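Local coordinates for hypothetical protein (Bacteroides thetaiotaomicron, PDB 2OBB) that binds a magnesium ion and is probably a hydrolase of the HAD (haloacid dehalogenase-like) type, though its substrate is not known, at residues Met4-Phe10 against His41-Ser47; Phe10-Ile14 against Phe94-Arg98. Residue numbers count along the deposited sequence, not the author numbering.

Overall arrangement
Contact 1 pairs the two central strands of the parallel sheet, and contact 2 joins the loops at the C-terminal ends of strands 5-8 and 93-95. Their centres lie about 10 Å apart. They share F10 and meet directly on the other side of strand 5-8, where A7 O and I95 N lie 2.8 Å apart, a probable hydrogen bond. I6 CG2 also packs on I95 CD1 at 3.6 Å. Both reach the magnesium ion. Contact 1 supplies D9, and contact 2 supplies D11, through its carbonyl, and D97. D9 OD2 and D97 OD1 are 2.9 Å apart, like charges brought together by the metal. Three waters complete six-fold coordination.

Contact 1: residues Met4-Phe10 against His41-Ser47; sequences MTIAVDF and HRLILWS. With MG (magnesium ion), chain B.
Strands 5-8 and 42-45 are extended and parallel, 4.7 Å apart at closest approach and crossing at -29°. The register runs from T5 with R42 to V8 with L45. The hydrogen-bond ladder is R42 N to M4 O, I6 N to R42 O and I44 N to I6 O (each 2.8 Å), then V8 N to I44 O and W46 N to V8 O (both 2.9 Å). M4 N donates to H41 ND1 (2.9 Å).

Side chains alternate between the faces. On one, T5 CG2 meets I44 CD1 (3.6 Å). The small A7 leaves a hollow for the W46 ring, with A7 CB 3.9 Å from W46 CD1. On the other, L43 CD2 leans back to I6 CB (4.1 Å). L45 (chi1 t, chi2 p) is a bump, its CD1 set between V8 O (3.4 Å) and F10 CB (4.0 Å). D9 (chi1 t) binds magnesium through OD2 (2.1 Å), which also hydrogen-bonds to T13. Its OD1 forms a salt bridge with K88 of the second subunit. Water 2 links OD1 to S47 OG, itself hydrogen-bonded to R49 N.

This is the core of a right-handed beta-alpha-beta unit of a Rossmann-like sheet. Helix 29-38 covers V8 and L43, helix 51-62 packs on L45 and F10, and strand 93-95 flanks strand 5-8.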
HETATM    1  N   MSE A   4      -3.787  11.379 -11.264  1.00 68.55           N
HETATM    2  CA  MSE A   4      -3.874  10.081 -10.634  1.00 69.30           C
HETATM    3  C   MSE A   4      -4.752  10.063  -9.378  1.00 66.29           C
HETATM    4  O   MSE A   4      -4.930  11.064  -8.707  1.00 65.95           O
HETATM    5  CB  MSE A   4      -2.470   9.608 -10.264  1.00 68.50           C
HETATM    6  CG  MSE A   4      -1.540   9.200 -11.425  1.00 71.51           C
HETATM    7 SE   MSE A   4       0.091   8.347 -10.653  1.00 78.05          SE
HETATM    8  CE  MSE A   4       0.942   9.930  -9.853  1.00 76.54           C
ATOM      9  N   THR A   5      -5.262   8.889  -9.048  1.00 64.48           N
ATOM     10  CA  THR A   5      -5.957   8.678  -7.798  1.00 62.29           C
ATOM     11  C   THR A   5      -4.964   8.099  -6.805  1.00 61.93           C
ATOM     12  O   THR A   5      -4.458   6.995  -6.985  1.00 62.32           O
ATOM     13  CB  THR A   5      -7.122   7.703  -8.000  1.00 62.55           C
ATOM     14  OG1 THR A   5      -7.994   8.209  -9.017  1.00 60.16           O
ATOM     15  CG2 THR A   5      -7.903   7.508  -6.691  1.00 62.28           C
ATOM     16  N   ILE A   6      -4.702   8.841  -5.742  1.00 61.09           N
ATOM     17  CA  ILE A   6      -3.651   8.517  -4.791  1.00 59.34           C
ATOM     18  C   ILE A   6      -4.315   8.150  -3.469  1.00 59.73           C
ATOM     19  O   ILE A   6      -5.081   8.966  -2.932  1.00 58.85           O
ATOM     20  CB  ILE A   6      -2.752   9.731  -4.605  1.00 59.17           C
ATOM     21  CG1 ILE A   6      -2.170  10.159  -5.979  1.00 59.29           C
ATOM     22  CG2 ILE A   6      -1.658   9.454  -3.589  1.00 58.65           C
ATOM     23  CD1 ILE A   6      -1.332  11.378  -5.944  1.00 58.61           C
ATOM     24  N   ALA A   7      -4.028   6.941  -2.954  1.00 59.06           N
ATOM     25  CA  ALA A   7      -4.482   6.540  -1.635  1.00 60.56           C
ATOM     26  C   ALA A   7      -3.457   6.992  -0.608  1.00 61.16           C
ATOM     27  O   ALA A   7      -2.284   6.684  -0.750  1.00 62.19           O
ATOM     28  CB  ALA A   7      -4.649   5.036  -1.571  1.00 59.55           C
ATOM     29  N   VAL A   8      -3.885   7.722   0.415  1.00 61.67           N
ATOM     30  CA  VAL A   8      -2.944   8.195   1.422  1.00 61.98           C
ATOM     31  C   VAL A   8      -3.313   7.696   2.805  1.00 61.78           C
ATOM     32  O   VAL A   8      -4.434   7.919   3.304  1.00 61.93           O
ATOM     33  CB  VAL A   8      -2.790   9.752   1.440  1.00 62.42           C
ATOM     34  CG1 VAL A   8      -1.520  10.185   2.281  1.00 61.31           C
ATOM     35  CG2 VAL A   8      -2.705  10.300   0.018  1.00 65.00           C
ATOM     36  N   ASP A   9      -2.354   7.037   3.440  1.00 62.24           N
ATOM     37  CA  ASP A   9      -2.550   6.567   4.799  1.00 62.85           C
ATOM     38  C   ASP A   9      -2.581   7.766   5.747  1.00 62.67           C
ATOM     39  O   ASP A   9      -2.150   8.857   5.384  1.00 62.16           O
ATOM     40  CB  ASP A   9      -1.441   5.603   5.154  1.00 63.22           C
ATOM     41  CG  ASP A   9      -1.496   5.154   6.577  1.00 64.27           C
ATOM     42  OD1 ASP A   9      -2.547   4.653   6.991  1.00 67.80           O
ATOM     43  OD2 ASP A   9      -0.469   5.263   7.283  1.00 65.19           O
ATOM     44  N   PHE A  10      -3.107   7.576   6.952  1.00 62.49           N
ATOM     45  CA  PHE A  10      -3.116   8.661   7.891  1.00 61.45           C
ATOM     46  C   PHE A  10      -2.001   8.534   8.934  1.00 61.86           C
ATOM     47  O   PHE A  10      -1.021   9.310   8.874  1.00 62.06           O
ATOM     48  CB  PHE A  10      -4.489   8.809   8.546  1.00 61.10           C
ATOM     49  CG  PHE A  10      -4.609  10.013   9.436  1.00 59.93           C
ATOM     50  CD1 PHE A  10      -4.522  11.305   8.907  1.00 58.94           C
ATOM     51  CD2 PHE A  10      -4.845   9.867  10.804  1.00 60.01           C
ATOM     52  CE1 PHE A  10      -4.660  12.442   9.732  1.00 58.26           C
ATOM     53  CE2 PHE A  10      -4.978  11.008  11.641  1.00 56.42           C
ATOM     54  CZ  PHE A  10      -4.885  12.287  11.100  1.00 58.23           C
ATOM     55  N   HIS A  41      -4.571  15.730  -9.034  1.00 61.91           N
ATOM     56  CA  HIS A  41      -4.608  14.353  -8.525  1.00 61.08           C
ATOM     57  C   HIS A  41      -5.796  14.277  -7.579  1.00 60.80           C
ATOM     58  O   HIS A  41      -6.197  15.296  -7.011  1.00 60.41           O
ATOM     59  CB  HIS A  41      -3.293  13.962  -7.823  1.00 59.99           C
ATOM     60  CG  HIS A  41      -2.110  13.953  -8.738  1.00 60.94           C
ATOM     61  ND1 HIS A  41      -1.976  13.052  -9.771  1.00 61.14           N
ATOM     62  CD2 HIS A  41      -1.031  14.768  -8.810  1.00 59.73           C
ATOM     63  CE1 HIS A  41      -0.860  13.304 -10.436  1.00 61.91           C
ATOM     64  NE2 HIS A  41      -0.271  14.345  -9.874  1.00 60.88           N
ATOM     65  N   ARG A  42      -6.365  13.084  -7.436  1.00 60.58           N
ATOM     66  CA  ARG A  42      -7.407  12.857  -6.453  1.00 60.79           C
ATOM     67  C   ARG A  42      -6.753  12.208  -5.247  1.00 61.09           C
ATOM     68  O   ARG A  42      -5.939  11.322  -5.432  1.00 61.22           O
ATOM     69  CB  ARG A  42      -8.473  11.913  -6.991  1.00 60.64           C
ATOM     70  CG  ARG A  42      -9.384  12.507  -8.023  1.00 60.54           C
ATOM     71  CD  ARG A  42     -10.306  11.432  -8.551  1.00 59.45           C
ATOM     72  NE  ARG A  42     -11.343  12.018  -9.397  1.00 58.46           N
ATOM     73  CZ  ARG A  42     -12.300  11.331 -10.004  1.00 55.00           C
ATOM     74  NH1 ARG A  42     -12.395  10.018  -9.854  1.00 55.42           N
ATOM     75  NH2 ARG A  42     -13.173  11.966 -10.740  1.00 54.49           N
ATOM     76  N   LEU A  43      -7.101  12.661  -4.042  1.00 60.56           N
ATOM     77  CA  LEU A  43      -6.632  12.058  -2.807  1.00 60.44           C
ATOM     78  C   LEU A  43      -7.745  11.288  -2.148  1.00 60.62           C
ATOM     79  O   LEU A  43      -8.829  11.811  -1.927  1.00 61.42           O
ATOM     80  CB  LEU A  43      -6.107  13.129  -1.836  1.00 59.93           C
ATOM     81  CG  LEU A  43      -5.079  14.113  -2.435  1.00 59.77           C
ATOM     82  CD1 LEU A  43      -4.562  15.040  -1.332  1.00 60.26           C
ATOM     83  CD2 LEU A  43      -3.932  13.426  -3.149  1.00 56.02           C
ATOM     84  N   ILE A  44      -7.479  10.034  -1.829  1.00 61.27           N
ATOM     85  CA  ILE A  44      -8.422   9.237  -1.068  1.00 61.26           C
ATOM     86  C   ILE A  44      -7.756   8.860   0.236  1.00 61.18           C
ATOM     87  O   ILE A  44      -6.678   8.296   0.232  1.00 62.53           O
ATOM     88  CB  ILE A  44      -8.853   7.961  -1.834  1.00 61.56           C
ATOM     89  CG1 ILE A  44      -9.568   8.340  -3.137  1.00 60.97           C
ATOM     90  CG2 ILE A  44      -9.754   7.082  -0.975  1.00 59.53           C
ATOM     91  CD1 ILE A  44     -10.104   7.124  -3.879  1.00 62.10           C
ATOM     92  N   LEU A  45      -8.400   9.173   1.354  1.00 61.05           N
ATOM     93  CA  LEU A  45      -7.906   8.725   2.643  1.00 60.78           C
ATOM     94  C   LEU A  45      -8.077   7.216   2.761  1.00 60.77           C
ATOM     95  O   LEU A  45      -9.153   6.678   2.454  1.00 60.67           O
ATOM     96  CB  LEU A  45      -8.599   9.463   3.771  1.00 60.47           C
ATOM     97  CG  LEU A  45      -7.997   9.263   5.163  1.00 62.23           C
ATOM     98  CD1 LEU A  45      -6.528   9.749   5.232  1.00 57.08           C
ATOM     99  CD2 LEU A  45      -8.888  10.018   6.163  1.00 57.99           C
ATOM    100  N   TRP A  46      -7.001   6.538   3.164  1.00 59.64           N
ATOM    101  CA  TRP A  46      -6.965   5.073   3.200  1.00 60.08           C
ATOM    102  C   TRP A  46      -6.377   4.662   4.528  1.00 60.25           C
ATOM    103  O   TRP A  46      -5.152   4.623   4.680  1.00 60.07           O
ATOM    104  CB  TRP A  46      -6.094   4.578   2.044  1.00 60.08           C
ATOM    105  CG  TRP A  46      -6.111   3.113   1.669  1.00 61.02           C
ATOM    106  CD1 TRP A  46      -5.040   2.405   1.243  1.00 59.44           C
ATOM    107  CD2 TRP A  46      -7.238   2.191   1.644  1.00 59.56           C
ATOM    108  NE1 TRP A  46      -5.407   1.113   0.957  1.00 59.17           N
ATOM    109  CE2 TRP A  46      -6.744   0.953   1.189  1.00 59.44           C
ATOM    110  CE3 TRP A  46      -8.599   2.295   1.968  1.00 60.38           C
ATOM    111  CZ2 TRP A  46      -7.565  -0.182   1.014  1.00 59.24           C
ATOM    112  CZ3 TRP A  46      -9.413   1.178   1.815  1.00 59.75           C
ATOM    113  CH2 TRP A  46      -8.885  -0.057   1.331  1.00 60.78           C
ATOM    114  N   SER A  47      -7.259   4.388   5.491  1.00 60.48           N
ATOM    115  CA  SER A  47      -6.893   4.164   6.879  1.00 60.81           C
ATOM    116  C   SER A  47      -7.674   3.007   7.480  1.00 61.35           C
ATOM    117  O   SER A  47      -8.829   2.768   7.116  1.00 61.27           O
ATOM    118  CB  SER A  47      -7.204   5.427   7.670  1.00 60.74           C
ATOM    119  OG  SER A  47      -6.788   5.302   9.006  1.00 61.48           O
TER
HETATM  120 MG    MG B 201       0.409   4.297   8.924  1.00 48.02          MG
HETATM  121  O   HOH W   1     -10.558   8.025  -9.076  1.00 47.49           O
HETATM  122  O   HOH W   2      -4.141   5.470   9.462  1.00 43.20           O
HETATM  123  O   HOH W   3      -1.354   3.587   9.600  1.00 46.67           O
HETATM  124  O   HOH W   4       0.142   2.665   7.586  1.00 41.81           O
HETATM  125  O   HOH W   5       1.534   3.286  10.405  1.00 41.87           O

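Contact 2: residues Phe10-Ile14 against Phe94-Arg98; sequences FDGTI and FIDDR. With MG (magnesium ion), chain B.
F10-I14 is an irregular turn. F10 O accepts from both T13 N (3.1 Å) and I14 N (2.8 Å). G12 has phi/psi 87/-7, and a CB there would clash with D97 OD2. F94-R98 leaves the sheet after I95. D96 OD1 accepts from R98 N (3.0 Å), an Asx turn. The segments come closest at T13 and D97, with CA atoms 5.3 Å apart.

T13 (chi1 m) points toward the other segment. Its OG1 accepts from D97 N (3.1 Å) and is also hydrogen-bonded to D9. T13 CG2 packs on I95 CG2 (3.9 Å). D97 (chi1 p) also points across, with CB 3.2 Å from G12 O. Magnesium joins D11 O (1.9 Å) to D97 OD1 (2.1 Å), so these two oxygens sit 3.1 Å apart. The carboxylate of D11 forms a salt bridge with R49. Waters 4 and 5 are also magnesium ligands (both 2.1 Å). Water 4 donates to D96 OD1 (2.5 Å). Water 5 donates to D97 OD2 (2.6 Å) and accepts from R98 NE (3.2 Å). K88 of the second subunit forms a salt bridge with D96.

D9, D11 and T13 fit the DxDx(T/V) pattern. D9, D11 and D97 bind the magnesium, and T13 hydrogen-bonds to D9 and D97, consistent with a HAD-type site.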
ATOM      1  N   PHE A  10      -3.107   7.576   6.952  1.00 62.49           N
ATOM      2  CA  PHE A  10      -3.116   8.661   7.891  1.00 61.45           C
ATOM      3  C   PHE A  10      -2.001   8.534   8.934  1.00 61.86           C
ATOM      4  O   PHE A  10      -1.021   9.310   8.874  1.00 62.06           O
ATOM      5  CB  PHE A  10      -4.489   8.809   8.546  1.00 61.10           C
ATOM      6  CG  PHE A  10      -4.609  10.013   9.436  1.00 59.93           C
ATOM      7  CD1 PHE A  10      -4.522  11.305   8.907  1.00 58.94           C
ATOM      8  CD2 PHE A  10      -4.845   9.867  10.804  1.00 60.01           C
ATOM      9  CE1 PHE A  10      -4.660  12.442   9.732  1.00 58.26           C
ATOM     10  CE2 PHE A  10      -4.978  11.008  11.641  1.00 56.42           C
ATOM     11  CZ  PHE A  10      -4.885  12.287  11.100  1.00 58.23           C
ATOM     12  N   ASP A  11      -2.137   7.586   9.878  1.00 60.07           N
ATOM     13  CA  ASP A  11      -1.170   7.470  10.975  1.00 60.11           C
ATOM     14  C   ASP A  11       0.217   6.987  10.535  1.00 60.06           C
ATOM     15  O   ASP A  11       0.361   5.914   9.915  1.00 59.20           O
ATOM     16  CB  ASP A  11      -1.688   6.570  12.090  1.00 60.61           C
ATOM     17  CG  ASP A  11      -3.070   6.960  12.563  1.00 61.73           C
ATOM     18  OD1 ASP A  11      -3.194   7.890  13.389  1.00 63.67           O
ATOM     19  OD2 ASP A  11      -4.037   6.320  12.102  1.00 63.39           O
ATOM     20  N   GLY A  12       1.234   7.778  10.874  1.00 58.92           N
ATOM     21  CA  GLY A  12       2.607   7.486  10.482  1.00 58.42           C
ATOM     22  C   GLY A  12       2.944   8.048   9.108  1.00 58.38           C
ATOM     23  O   GLY A  12       4.094   7.998   8.683  1.00 57.85           O
ATOM     24  N   THR A  13       1.931   8.569   8.414  1.00 57.76           N
ATOM     25  CA  THR A  13       2.077   9.065   7.060  1.00 57.62           C
ATOM     26  C   THR A  13       1.836  10.567   6.955  1.00 57.97           C
ATOM     27  O   THR A  13       2.667  11.285   6.426  1.00 57.25           O
ATOM     28  CB  THR A  13       1.119   8.326   6.088  1.00 57.49           C
ATOM     29  OG1 THR A  13       1.353   6.920   6.179  1.00 58.77           O
ATOM     30  CG2 THR A  13       1.331   8.774   4.627  1.00 55.81           C
ATOM     31  N   ILE A  14       0.661  11.019   7.409  1.00 58.56           N
ATOM     32  CA  ILE A  14       0.303  12.432   7.443  1.00 58.15           C
ATOM     33  C   ILE A  14       0.644  13.012   8.835  1.00 58.98           C
ATOM     34  O   ILE A  14       1.058  14.181   8.950  1.00 58.34           O
ATOM     35  CB  ILE A  14      -1.216  12.635   7.114  1.00 58.97           C
ATOM     36  CG1 ILE A  14      -1.529  12.263   5.650  1.00 58.14           C
ATOM     37  CG2 ILE A  14      -1.664  14.090   7.359  1.00 57.03           C
ATOM     38  CD1 ILE A  14      -2.995  12.363   5.284  1.00 57.24           C
ATOM     39  N   PHE A  94      -0.192   4.352  -3.890  1.00 59.93           N
ATOM     40  CA  PHE A  94      -0.379   4.229  -2.463  1.00 59.74           C
ATOM     41  C   PHE A  94       0.773   4.915  -1.710  1.00 60.12           C
ATOM     42  O   PHE A  94       1.945   4.647  -1.943  1.00 59.94           O
ATOM     43  CB  PHE A  94      -0.475   2.754  -2.067  1.00 58.87           C
ATOM     44  CG  PHE A  94      -1.679   2.046  -2.627  1.00 58.06           C
ATOM     45  CD1 PHE A  94      -1.650   1.492  -3.903  1.00 57.37           C
ATOM     46  CD2 PHE A  94      -2.844   1.955  -1.887  1.00 56.99           C
ATOM     47  CE1 PHE A  94      -2.769   0.814  -4.425  1.00 58.23           C
ATOM     48  CE2 PHE A  94      -3.989   1.269  -2.394  1.00 60.68           C
ATOM     49  CZ  PHE A  94      -3.947   0.696  -3.654  1.00 59.22           C
ATOM     50  N   ILE A  95       0.422   5.811  -0.810  1.00 60.06           N
ATOM     51  CA  ILE A  95       1.408   6.447   0.044  1.00 60.32           C
ATOM     52  C   ILE A  95       1.081   5.955   1.431  1.00 60.57           C
ATOM     53  O   ILE A  95       0.020   6.284   1.972  1.00 60.77           O
ATOM     54  CB  ILE A  95       1.325   7.995  -0.032  1.00 60.35           C
ATOM     55  CG1 ILE A  95       1.478   8.460  -1.489  1.00 58.66           C
ATOM     56  CG2 ILE A  95       2.401   8.652   0.905  1.00 59.87           C
ATOM     57  CD1 ILE A  95       1.306   9.956  -1.693  1.00 60.60           C
ATOM     58  N   ASP A  96       1.996   5.175   2.003  1.00 60.20           N
ATOM     59  CA  ASP A  96       1.757   4.488   3.262  1.00 60.38           C
ATOM     60  C   ASP A  96       3.080   4.248   4.005  1.00 60.47           C
ATOM     61  O   ASP A  96       4.062   3.753   3.426  1.00 60.43           O
ATOM     62  CB  ASP A  96       1.102   3.162   2.941  1.00 60.64           C
ATOM     63  CG  ASP A  96       0.333   2.597   4.099  1.00 62.17           C
ATOM     64  OD1 ASP A  96       0.943   2.575   5.192  1.00 58.35           O
ATOM     65  OD2 ASP A  96      -0.834   2.102   3.871  1.00 59.85           O
ATOM     66  N   ASP A  97       3.131   4.572   5.289  1.00 59.30           N
ATOM     67  CA  ASP A  97       4.426   4.430   5.993  1.00 59.11           C
ATOM     68  C   ASP A  97       4.763   2.961   6.171  1.00 58.03           C
ATOM     69  O   ASP A  97       5.884   2.635   6.497  1.00 58.56           O
ATOM     70  CB  ASP A  97       4.434   5.150   7.328  1.00 58.85           C
ATOM     71  CG  ASP A  97       3.418   4.575   8.289  1.00 60.36           C
ATOM     72  OD1 ASP A  97       2.226   4.512   7.919  1.00 58.13           O
ATOM     73  OD2 ASP A  97       3.809   4.168   9.408  1.00 62.63           O
ATOM     74  N   ARG A  98       3.798   2.073   5.933  1.00 57.26           N
ATOM     75  CA  ARG A  98       4.051   0.625   6.031  1.00 56.67           C
ATOM     76  C   ARG A  98       4.346  -0.028   4.689  1.00 55.97           C
ATOM     77  O   ARG A  98       4.474  -1.235   4.600  1.00 55.69           O
ATOM     78  CB  ARG A  98       2.919  -0.107   6.725  1.00 56.35           C
ATOM     79  CG  ARG A  98       2.728   0.384   8.154  1.00 59.22           C
ATOM     80  CD  ARG A  98       1.624  -0.414   8.826  1.00 62.05           C
ATOM     81  NE  ARG A  98       1.222   0.161  10.103  1.00 64.31           N
ATOM     82  CZ  ARG A  98       0.589  -0.512  11.059  1.00 65.52           C
ATOM     83  NH1 ARG A  98       0.269  -1.803  10.909  1.00 65.26           N
ATOM     84  NH2 ARG A  98       0.287   0.111  12.178  1.00 66.04           N
TER
HETATM   85 MG    MG B 201       0.409   4.297   8.924  1.00 48.02          MG
HETATM   86  O   HOH W   4       0.142   2.665   7.586  1.00 41.81           O
HETATM   87  O   HOH W   5       1.534   3.286  10.405  1.00 41.87           O
HETATM   88  O   HOH W   3      -1.354   3.587   9.600  1.00 46.67           O